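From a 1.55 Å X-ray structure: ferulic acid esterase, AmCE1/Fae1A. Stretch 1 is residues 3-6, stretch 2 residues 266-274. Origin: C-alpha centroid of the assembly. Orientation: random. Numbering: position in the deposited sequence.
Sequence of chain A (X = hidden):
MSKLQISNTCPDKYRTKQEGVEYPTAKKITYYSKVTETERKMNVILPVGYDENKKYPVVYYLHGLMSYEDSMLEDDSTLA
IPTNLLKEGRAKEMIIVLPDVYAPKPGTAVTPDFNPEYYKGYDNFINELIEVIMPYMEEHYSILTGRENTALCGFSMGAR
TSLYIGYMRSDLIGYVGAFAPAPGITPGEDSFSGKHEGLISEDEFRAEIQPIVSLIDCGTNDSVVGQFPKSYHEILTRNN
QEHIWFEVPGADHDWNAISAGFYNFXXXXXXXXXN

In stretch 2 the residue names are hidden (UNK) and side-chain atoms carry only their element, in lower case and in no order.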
# COMPACT_ATOMS: atom_id res chain seq x y z
N LYS A 3 -5.99 21.05 -4.79
CA LYS A 3 -4.81 21.70 -5.41
C LYS A 3 -3.74 20.68 -5.80
O LYS A 3 -2.56 20.84 -5.49
CB LYS A 3 -4.20 22.73 -4.45
CG LYS A 3 -4.45 22.41 -2.98
CD LYS A 3 -4.21 23.59 -2.06
CE LYS A 3 -4.43 23.22 -0.59
NZ LYS A 3 -3.40 22.34 0.04
N LEU A 4 -4.16 19.64 -6.48
CA LEU A 4 -3.35 18.46 -6.71
C LEU A 4 -2.32 18.69 -7.80
O LEU A 4 -2.67 18.91 -8.91
CB LEU A 4 -4.33 17.39 -7.15
CG LEU A 4 -3.93 16.01 -7.63
CD1 LEU A 4 -3.53 15.16 -6.44
CD2 LEU A 4 -5.09 15.37 -8.37
N GLN A 5 -1.04 18.62 -7.48
CA GLN A 5 -0.01 18.73 -8.53
C GLN A 5 0.89 17.47 -8.59
O GLN A 5 1.84 17.36 -7.86
CB GLN A 5 0.88 19.96 -8.34
CG GLN A 5 0.22 21.13 -7.64
CD GLN A 5 0.62 21.22 -6.17
OE1 GLN A 5 0.60 20.22 -5.44
NE2 GLN A 5 0.95 22.43 -5.73
N ILE A 6 0.52 16.52 -9.45
CA ILE A 6 1.22 15.25 -9.48
C ILE A 6 2.60 15.45 -10.10
O ILE A 6 2.71 16.13 -11.15
CB ILE A 6 0.37 14.24 -10.31
CG1 ILE A 6 -1.01 14.07 -9.65
CG2 ILE A 6 1.11 12.94 -10.52
CD1 ILE A 6 -0.89 13.42 -8.26
N UNK A 266 0.94 10.47 -0.27
CA UNK A 266 0.83 11.01 1.10
C UNK A 266 0.44 12.49 1.09
O UNK A 266 -0.08 13.03 2.06
c UNK A 266 2.17 10.76 1.86
c UNK A 266 2.21 11.52 3.23
c UNK A 266 1.31 8.59 3.05
c UNK A 266 2.32 9.25 2.09
N UNK A 267 0.67 13.15 -0.05
CA UNK A 267 0.16 14.50 -0.20
C UNK A 267 -1.37 14.56 -0.28
O UNK A 267 -1.95 15.64 -0.13
o UNK A 267 2.34 17.32 -2.95
n UNK A 267 3.48 15.41 -3.27
c UNK A 267 0.72 15.14 -1.47
c UNK A 267 2.68 16.18 -2.56
c UNK A 267 2.15 15.60 -1.29
N UNK A 268 -2.00 13.42 -0.56
CA UNK A 268 -3.47 13.43 -0.71
C UNK A 268 -4.21 12.85 0.49
O UNK A 268 -5.43 13.03 0.62
c UNK A 268 -3.17 13.05 -3.20
o UNK A 268 -3.81 11.23 -1.69
c UNK A 268 -3.92 12.64 -1.93
N UNK A 269 -3.52 12.11 1.33
CA UNK A 269 -4.26 11.34 2.33
C UNK A 269 -4.82 12.21 3.44
O UNK A 269 -4.21 13.22 3.86
o UNK A 269 -2.07 10.74 3.25
c UNK A 269 -3.37 10.22 2.94
c UNK A 269 -3.17 9.08 1.93
N UNK A 270 -5.98 11.79 3.96
CA UNK A 270 -6.55 12.34 5.19
C UNK A 270 -6.83 13.84 5.12
O UNK A 270 -6.70 14.54 6.10
c UNK A 270 -5.97 9.56 6.20
c UNK A 270 -4.10 7.98 6.41
c UNK A 270 -3.76 10.38 6.58
c UNK A 270 -5.11 10.62 6.37
c UNK A 270 -3.24 9.06 6.62
c UNK A 270 -5.46 8.23 6.19
c UNK A 270 -5.63 12.05 6.37
N UNK A 271 -7.28 14.29 3.96
CA UNK A 271 -7.70 15.67 3.83
C UNK A 271 -6.56 16.69 3.78
O UNK A 271 -6.81 17.88 3.97
N UNK A 272 -5.34 16.24 3.50
CA UNK A 272 -4.18 17.14 3.47
C UNK A 272 -4.31 18.27 2.48
O UNK A 272 -3.68 19.31 2.67
c UNK A 272 -2.88 16.34 3.15
N UNK A 273 -5.09 18.06 1.42
CA UNK A 273 -5.32 19.12 0.44
C UNK A 273 -6.49 20.00 0.85
O UNK A 273 -6.80 20.96 0.14
c UNK A 273 -5.58 18.52 -0.94
c UNK A 273 -4.85 16.92 -2.70
c UNK A 273 -3.22 18.59 -1.79
c UNK A 273 -4.41 17.67 -1.47
N UNK A 274 -7.09 19.67 2.00
CA UNK A 274 -8.27 20.30 2.65
C UNK A 274 -9.57 19.84 2.03
O UNK A 274 -9.93 18.67 2.16
n UNK A 274 -6.13 23.03 2.12
c UNK A 274 -8.14 21.81 2.69
c UNK A 274 -6.74 22.25 3.01
o UNK A 274 -6.21 21.94 4.08
O HOH W 1 3.76 16.17 -6.16

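Position 266 carries four side-chain carbons, forked at the first, with one arm two carbons long. It is buried and out of reach of stretch 1; beta-branching with unequal arms makes it Ile266.

At position 267 three carbons run in a chain, and the third bears one oxygen and one nitrogen. CA-to-CB points toward stretch 1, and the amide end meets Gln5 through a water. This is Gln267, whose NE2 donates to water 1 at 3.0 Å, while the same water donates to Gln5 O at 2.8 Å.

Position 268 has one carbon carrying an oxygen and a second carbon, and that second carbon lies against the Leu4 side chain. A hydroxyl and a methyl on one carbon make this Thr268, with CG2 3.9 Å from Leu4 CD1. The hydroxyl is hydrogen-bonded to a residue flanking the stretches.

Position 269 repeats that pattern, one carbon with an oxygen and a carbon, but touches nothing on stretch 1. It is Thr269, whose carbonyl O accepts a hydrogen bond from the backbone N of position 272.

At position 270 a single carbon leads to a ring of six carbons with no heteroatom or hydroxyl. The ring is buried, far from stretch 1, and identifies Phe270.

Position 271 has no side-chain atoms. Its phi of 75° is one that glycine adopts readily, and the residue is Gly271, which opens a type I beta turn running to position 274.

Position 272 has one side-chain carbon, hence Ala272. Its backbone N donates to Thr269 O at 3.2 Å, and its own carbonyl O lies 4.0 Å from Lys3 NZ.

Position 273 has four carbons forked at the second, and CA-to-CB points toward stretch 1. This gamma-branched aliphatic is Leu273; its CD1 lies 4.3 Å from Leu4 CD1, and its carbonyl O is 3.4 Å from Lys3 CE.

Position 274 has two carbons, the second bearing an oxygen and a nitrogen, and the end of the side chain approaches Lys3. It is Asn274, with ND2 3.2 Å from Lys3 CE. Its backbone N donates to Gly271 O at 2.7 Å, closing the turn.

The contact is small, burying 290 Å² in total, and contains no direct hydrogen bond between the stretches. Leu4 packs against Thr268 and Leu273, the Lys3 side chain, t at chi2 and chi3 and turned at chi4, reaches the end of the turn, and water 1 joins Gln5 to Gln267. Lys3 and Leu4 are poorly ordered, consistent with an exposed N-terminal segment resting lightly on the C-terminal one.

Stretch 2 266-274: IQTTFGALN
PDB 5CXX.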